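Local atomic coordinates of protein design 2L4HC2_11 (Synthetic construct, PDB entry 5J2L), a protein that is a computationally designed helical hairpin that pairs with a second copy of itself into a homodimer whose specificity is meant to come from buried hydrogen-bond networks. Residues 7-10 / 11-15; 29-32 / 33-37; 58-61 / 62-65. One frame throughout, in Å; residues are numbered along the deposited sequence.

Contact 1 (7-10 / 11-15)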
# COMPACT_ATOMS: atom_id res chain seq x y z
N GLU A 7 -10.98 12.17 23.92
CA GLU A 7 -9.89 11.32 23.47
C GLU A 7 -10.35 9.90 23.27
O GLU A 7 -9.99 9.28 22.27
CB GLU A 7 -8.71 11.34 24.44
CG GLU A 7 -7.93 12.64 24.47
CD GLU A 7 -6.76 12.56 25.40
OE1 GLU A 7 -6.72 11.65 26.21
OE2 GLU A 7 -5.89 13.40 25.31
N ASP A 8 -11.15 9.38 24.21
CA ASP A 8 -11.64 8.01 24.11
C ASP A 8 -12.48 7.89 22.86
O ASP A 8 -12.44 6.88 22.16
CB ASP A 8 -12.41 7.59 25.37
CG ASP A 8 -11.49 7.42 26.58
OD1 ASP A 8 -10.29 7.37 26.41
OD2 ASP A 8 -12.01 7.34 27.68
N TYR A 9 -13.22 8.97 22.58
CA TYR A 9 -14.02 9.06 21.37
C TYR A 9 -13.13 8.97 20.13
O TYR A 9 -13.43 8.21 19.22
CB TYR A 9 -14.81 10.37 21.34
CG TYR A 9 -15.47 10.61 20.01
CD1 TYR A 9 -16.72 10.06 19.71
CD2 TYR A 9 -14.81 11.37 19.05
CE1 TYR A 9 -17.30 10.29 18.47
CE2 TYR A 9 -15.39 11.59 17.82
CZ TYR A 9 -16.63 11.06 17.53
OH TYR A 9 -17.21 11.29 16.31
N LYS A 10 -12.07 9.77 20.10
CA LYS A 10 -11.18 9.83 18.95
C LYS A 10 -10.42 8.52 18.78
O LYS A 10 -10.13 8.11 17.66
CB LYS A 10 -10.22 11.03 19.09
CG LYS A 10 -10.92 12.39 19.07
CD LYS A 10 -11.61 12.67 17.73
CE LYS A 10 -10.62 13.12 16.65
NZ LYS A 10 -11.29 13.27 15.31
N LEU A 11 -10.13 7.84 19.88
CA LEU A 11 -9.47 6.56 19.84
C LEU A 11 -10.41 5.53 19.21
O LEU A 11 -9.98 4.73 18.38
CB LEU A 11 -9.03 6.13 21.24
CG LEU A 11 -7.89 6.96 21.85
CD1 LEU A 11 -7.73 6.59 23.32
CD2 LEU A 11 -6.60 6.69 21.09
N ARG A 12 -11.70 5.58 19.57
CA ARG A 12 -12.66 4.67 18.95
C ARG A 12 -12.77 4.96 17.46
O ARG A 12 -12.81 4.03 16.65
CB ARG A 12 -14.02 4.73 19.62
CG ARG A 12 -14.05 4.08 20.99
CD ARG A 12 -15.44 3.88 21.51
NE ARG A 12 -16.13 5.13 21.73
CZ ARG A 12 -16.00 5.87 22.84
NH1 ARG A 12 -15.20 5.46 23.81
NH2 ARG A 12 -16.66 7.00 22.96
N GLU A 13 -12.77 6.25 17.11
CA GLU A 13 -12.78 6.67 15.71
C GLU A 13 -11.60 6.05 14.94
O GLU A 13 -11.79 5.48 13.86
CB GLU A 13 -12.72 8.18 15.59
CG GLU A 13 -12.73 8.69 14.16
CD GLU A 13 -12.60 10.19 14.07
OE1 GLU A 13 -12.32 10.79 15.08
OE2 GLU A 13 -12.79 10.73 13.01
N ALA A 14 -10.40 6.20 15.48
CA ALA A 14 -9.20 5.67 14.83
C ALA A 14 -9.27 4.16 14.69
O ALA A 14 -8.90 3.63 13.64
CB ALA A 14 -7.96 6.08 15.59
N GLN A 15 -9.74 3.47 15.73
CA GLN A 15 -9.86 2.03 15.65
C GLN A 15 -10.85 1.62 14.59
O GLN A 15 -10.61 0.64 13.88
CB GLN A 15 -10.23 1.40 16.99
CG GLN A 15 -10.36 -0.12 16.91
CD GLN A 15 -9.06 -0.83 16.50
OE1 GLN A 15 -8.00 -0.63 17.11
NE2 GLN A 15 -9.14 -1.67 15.46
O HOH W 1 -9.66 9.83 15.52
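Leu11 opens the second half of this helical stretch by bonding its backbone N to Glu7 O, 2.8 Å away, and its side chain folds back over the same carbonyl, CG lying 3.2 Å from Glu7 O. The branch is buried, packed on Leu74 and Ile77 of helix 46-80 and on Arg81 of the second subunit. At Arg12 the backbone N bonds to Asp8 O; the side chain, bent at chi3 (-64°), runs back along the preceding turn, and one guanidinium face lies over Asp8 O and Tyr9 CA, each near the rim of the group. Its NH2 also comes to the edge of the Tyr9 ring, close to the ring plane. Glu13 carries the charge pairing. Its chain is extended, with CG anti to the backbone N (chi1 180°), and lies alongside Lys10, both pointing the same way. Lys10, bent at chi2 and chi3, brings NZ to Glu13 OE1 at 2.7 Å, a salt bridge that uses the syn side of the oxygen, 16° out of the carboxylate plane. A water donates to Lys10 O at 2.8 Å and, weakly, to the same Glu13 OE1, linking the carboxylate to the backbone of the residue it pairs with. A methionine in place of Lys10 would probably leave Glu13 OE1 without its charged mate and the carboxylate freer to turn. Ala14 ends the series, its N bonded to Lys10 O and its methyl packed on Ile78 of the second subunit. The arrangement is that of a regular alpha-helix with i to i+4 backbone bonds and an i to i+3 lysine-glutamate salt bridge, on the first helix of a designed helical hairpin.

Contact 2 (29-32 / 33-37)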
# COMPACT_ATOMS: atom_id res chain seq x y z
N ARG A 29 -4.49 -7.24 -1.41
CA ARG A 29 -3.78 -8.50 -1.49
C ARG A 29 -4.49 -9.46 -2.45
O ARG A 29 -3.84 -10.09 -3.28
CB ARG A 29 -3.64 -9.14 -0.13
CG ARG A 29 -2.78 -10.39 -0.16
CD ARG A 29 -2.62 -11.00 1.19
NE ARG A 29 -1.66 -12.09 1.15
CZ ARG A 29 -1.95 -13.36 0.80
NH1 ARG A 29 -3.18 -13.70 0.47
NH2 ARG A 29 -0.98 -14.26 0.78
N LYS A 30 -5.81 -9.55 -2.35
CA LYS A 30 -6.56 -10.42 -3.25
C LYS A 30 -6.45 -9.97 -4.69
O LYS A 30 -6.25 -10.81 -5.58
CB LYS A 30 -8.03 -10.50 -2.83
CG LYS A 30 -8.25 -11.31 -1.56
CD LYS A 30 -9.73 -11.37 -1.19
CE LYS A 30 -9.95 -12.21 0.08
NZ LYS A 30 -11.38 -12.23 0.49
N ARG A 31 -6.53 -8.66 -4.93
CA ARG A 31 -6.41 -8.14 -6.29
C ARG A 31 -5.04 -8.41 -6.89
O ARG A 31 -4.95 -8.77 -8.06
CB ARG A 31 -6.71 -6.66 -6.34
CG ARG A 31 -8.17 -6.31 -6.24
CD ARG A 31 -8.86 -6.78 -7.46
NE ARG A 31 -8.36 -6.05 -8.62
CZ ARG A 31 -8.12 -6.57 -9.84
NH1 ARG A 31 -8.31 -7.84 -10.12
NH2 ARG A 31 -7.66 -5.77 -10.78
N LEU A 32 -3.97 -8.25 -6.11
CA LEU A 32 -2.64 -8.53 -6.64
C LEU A 32 -2.51 -10.01 -7.04
O LEU A 32 -1.86 -10.31 -8.05
CB LEU A 32 -1.56 -8.08 -5.64
CG LEU A 32 -1.37 -6.54 -5.55
CD1 LEU A 32 -0.49 -6.20 -4.35
CD2 LEU A 32 -0.70 -6.05 -6.84
N LYS A 33 -3.13 -10.91 -6.28
CA LYS A 33 -3.14 -12.34 -6.65
C LYS A 33 -3.85 -12.54 -7.96
O LYS A 33 -3.38 -13.29 -8.83
CB LYS A 33 -3.81 -13.20 -5.57
CG LYS A 33 -3.01 -13.38 -4.30
CD LYS A 33 -3.78 -14.22 -3.28
CE LYS A 33 -3.91 -15.68 -3.73
NZ LYS A 33 -4.64 -16.53 -2.73
N GLU A 34 -4.99 -11.87 -8.12
CA GLU A 34 -5.77 -11.98 -9.33
C GLU A 34 -4.97 -11.48 -10.53
O GLU A 34 -4.96 -12.10 -11.60
CB GLU A 34 -7.10 -11.20 -9.18
CG GLU A 34 -8.08 -11.80 -8.20
CD GLU A 34 -9.30 -10.93 -7.92
OE1 GLU A 34 -9.49 -9.94 -8.59
OE2 GLU A 34 -10.03 -11.23 -7.01
N ILE A 35 -4.28 -10.36 -10.34
CA ILE A 35 -3.52 -9.75 -11.43
C ILE A 35 -2.38 -10.69 -11.82
O ILE A 35 -2.13 -10.91 -13.01
CB ILE A 35 -3.02 -8.35 -11.00
CG1 ILE A 35 -4.22 -7.42 -10.81
CG2 ILE A 35 -2.10 -7.77 -12.08
CD1 ILE A 35 -3.89 -6.11 -10.11
N GLN A 36 -1.72 -11.27 -10.83
CA GLN A 36 -0.67 -12.25 -11.06
C GLN A 36 -1.19 -13.42 -11.90
O GLN A 36 -0.52 -13.88 -12.83
CB GLN A 36 -0.11 -12.74 -9.72
CG GLN A 36 0.96 -13.80 -9.81
CD GLN A 36 2.21 -13.33 -10.50
OE1 GLN A 36 2.81 -12.31 -10.15
NE2 GLN A 36 2.64 -14.12 -11.48
N ARG A 37 -2.40 -13.88 -11.59
CA ARG A 37 -3.00 -14.98 -12.32
C ARG A 37 -3.26 -14.60 -13.78
O ARG A 37 -3.06 -15.42 -14.67
CB ARG A 37 -4.29 -15.48 -11.64
CG ARG A 37 -4.06 -16.19 -10.31
CD ARG A 37 -5.22 -17.04 -9.92
NE ARG A 37 -6.41 -16.38 -9.41
CZ ARG A 37 -6.79 -16.31 -8.11
NH1 ARG A 37 -6.09 -16.85 -7.14
NH2 ARG A 37 -7.93 -15.72 -7.82
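Residues 29-37 form regular alpha-helix, the N-H groups of Lys33, Glu34, Ile35 and Gln36 bonding in turn to the carbonyls of Arg29, Lys30, Arg31 and Leu32, four residues back. Arg31 carries the side-chain contact. Bends at chi2 (-68°) and chi3 turn the chain forward along the helix and set the guanidinium beside the next turn. There NH1 donates to Glu34 OE1 at 2.9 Å in a nearly straight salt bridge, N-H...O 161°. The oxygen sits at the guanidinium edge, only 5° out of its plane, but is approached on its anti side, and the two flat groups are steeply inclined to each other. Arg31 CD also comes within 3.4 Å of Glu34 OE1. One face of the guanidinium rests against Ile35, whose CG1 lies 3.8 Å from Arg31 NH2; the isoleucine itself is buried, packed on Leu53 and Ile56 of helix 46-80 and on Ile57 of the second subunit. NH2 has a stronger partner across the hairpin, Glu52, with which it forms a salt bridge. On another side of the helix, Lys33 CD passes 3.8 Å from Arg29 NH1, and Lys33 NZ stands 4.5 Å from that same nitrogen. Two carboxylates thus grip Arg31 through different nitrogens, which probably fixes the rotation of its guanidinium over Ile35, whereas the nearby Arg29 and Lys33 charges probably repel each other mildly.

Contact 3 (58-61 / 62-65)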
# COMPACT_ATOMS: atom_id res chain seq x y z
N ARG A 58 -2.83 3.44 -6.78
CA ARG A 58 -3.69 4.51 -6.33
C ARG A 58 -4.29 4.14 -4.96
O ARG A 58 -4.31 4.95 -4.03
CB ARG A 58 -4.76 4.80 -7.38
CG ARG A 58 -5.57 6.06 -7.14
CD ARG A 58 -6.74 6.15 -8.06
NE ARG A 58 -7.68 5.10 -7.76
CZ ARG A 58 -8.48 5.10 -6.68
NH1 ARG A 58 -8.43 6.11 -5.84
NH2 ARG A 58 -9.31 4.09 -6.47
N ARG A 59 -4.76 2.90 -4.85
CA ARG A 59 -5.35 2.40 -3.63
C ARG A 59 -4.33 2.38 -2.48
O ARG A 59 -4.66 2.76 -1.35
CB ARG A 59 -5.94 1.00 -3.87
CG ARG A 59 -7.16 1.02 -4.79
CD ARG A 59 -7.82 -0.30 -4.93
NE ARG A 59 -8.47 -0.70 -3.69
CZ ARG A 59 -9.13 -1.86 -3.51
NH1 ARG A 59 -9.23 -2.72 -4.51
NH2 ARG A 59 -9.69 -2.11 -2.34
N LEU A 60 -3.11 1.96 -2.75
CA LEU A 60 -2.09 1.96 -1.70
C LEU A 60 -1.81 3.38 -1.24
O LEU A 60 -1.65 3.62 -0.05
CB LEU A 60 -0.78 1.29 -2.18
CG LEU A 60 -0.82 -0.23 -2.34
CD1 LEU A 60 0.47 -0.70 -3.00
CD2 LEU A 60 -0.96 -0.86 -0.96
N GLN A 61 -1.76 4.31 -2.19
CA GLN A 61 -1.49 5.70 -1.87
C GLN A 61 -2.59 6.25 -0.98
O GLN A 61 -2.33 6.98 -0.02
CB GLN A 61 -1.34 6.50 -3.14
CG GLN A 61 -0.09 6.17 -3.94
CD GLN A 61 -0.03 6.93 -5.25
OE1 GLN A 61 -1.06 7.34 -5.80
NE2 GLN A 61 1.17 7.13 -5.76
N GLU A 62 -3.83 5.90 -1.29
CA GLU A 62 -4.95 6.34 -0.47
C GLU A 62 -4.86 5.76 0.93
O GLU A 62 -5.10 6.46 1.92
CB GLU A 62 -6.29 5.97 -1.12
CG GLU A 62 -6.62 6.76 -2.37
CD GLU A 62 -7.95 6.41 -2.98
OE1 GLU A 62 -8.47 5.36 -2.69
OE2 GLU A 62 -8.46 7.21 -3.73
N GLN A 63 -4.50 4.49 1.03
CA GLN A 63 -4.37 3.85 2.33
C GLN A 63 -3.32 4.54 3.17
O GLN A 63 -3.54 4.83 4.35
CB GLN A 63 -4.08 2.35 2.19
CG GLN A 63 -3.93 1.65 3.52
CD GLN A 63 -3.89 0.15 3.42
OE1 GLN A 63 -3.01 -0.45 2.79
NE2 GLN A 63 -4.89 -0.47 4.05
N SER A 64 -2.19 4.80 2.54
CA SER A 64 -1.06 5.45 3.13
C SER A 64 -1.45 6.82 3.71
O SER A 64 -1.13 7.12 4.86
CB SER A 64 0.02 5.57 2.09
OG SER A 64 1.15 6.21 2.58
N GLU A 65 -2.18 7.61 2.93
CA GLU A 65 -2.60 8.93 3.39
C GLU A 65 -3.55 8.83 4.57
O GLU A 65 -3.44 9.62 5.51
CB GLU A 65 -3.20 9.73 2.26
CG GLU A 65 -2.18 10.13 1.20
CD GLU A 65 -1.05 10.96 1.77
OE1 GLU A 65 -1.33 11.88 2.50
OE2 GLU A 65 0.09 10.67 1.48
O HOH W 2 0.38 8.29 -0.16
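Glu62 reaches back one turn to Arg58. CB lies beside the carbonyls of Arg59 and Arg58, with Arg59 O at 3.6 Å. CG, anti to the carbonyl carbon (chi1 -70°), settles 3.4 Å from Arg58 O, the acceptor of Glu62's own N-H. From there the extended chain leads to the guanidinium of Arg58, where OE2 and Arg58 NH1 are modelled as a salt bridge but too close together, so the exact placement of both atoms is doubtful. As modelled, CD and OE1 both face Arg58 NH1, OE1 at 3.2 Å from it, and OE2 comes to the guanidinium edge near its plane. Arg58 NH2 makes a separate salt bridge to Glu55. One turn further on, Glu65 CG lies 3.4 Å from Gln61 O, and a water donates both to Gln61 O, at 3.0 Å, and to Glu65 OE2, at 2.9 Å. While these charged side chains lie on the outside of helix 46-80, its other sides turn to neighbouring helices: Leu60 packs on Ile28 of helix 7-41 and on Leu67 of the second subunit, Gln63 NE2 bonds to Thr25 and Gln21 of helix 7-41, and Ser64 OG bonds to Gln21 of the second subunit, joining the two chains.

How the contacts relate
Contacts 1 and 2 lie on helix 7-41, on opposite sides of the chain's centre, with their centres about 33 Å apart and no touch between them. Contact 3, on the antiparallel helix 46-80, sits near the middle of the hairpin, its centre about 22 Å from that of contact 1 and about 17 Å from that of contact 2. It meets contact 2 directly: Arg31 CG packs 4.1 Å from Arg59 NH1. All three touch the second subunit. Contacts 1 and 2 each hold an i to i+3 salt bridge; the i to i+4 pair of contact 3 is less surely placed, but contact 3 also includes Gln63 and Ser64, buried polar residues consistent with the designed hydrogen-bond network.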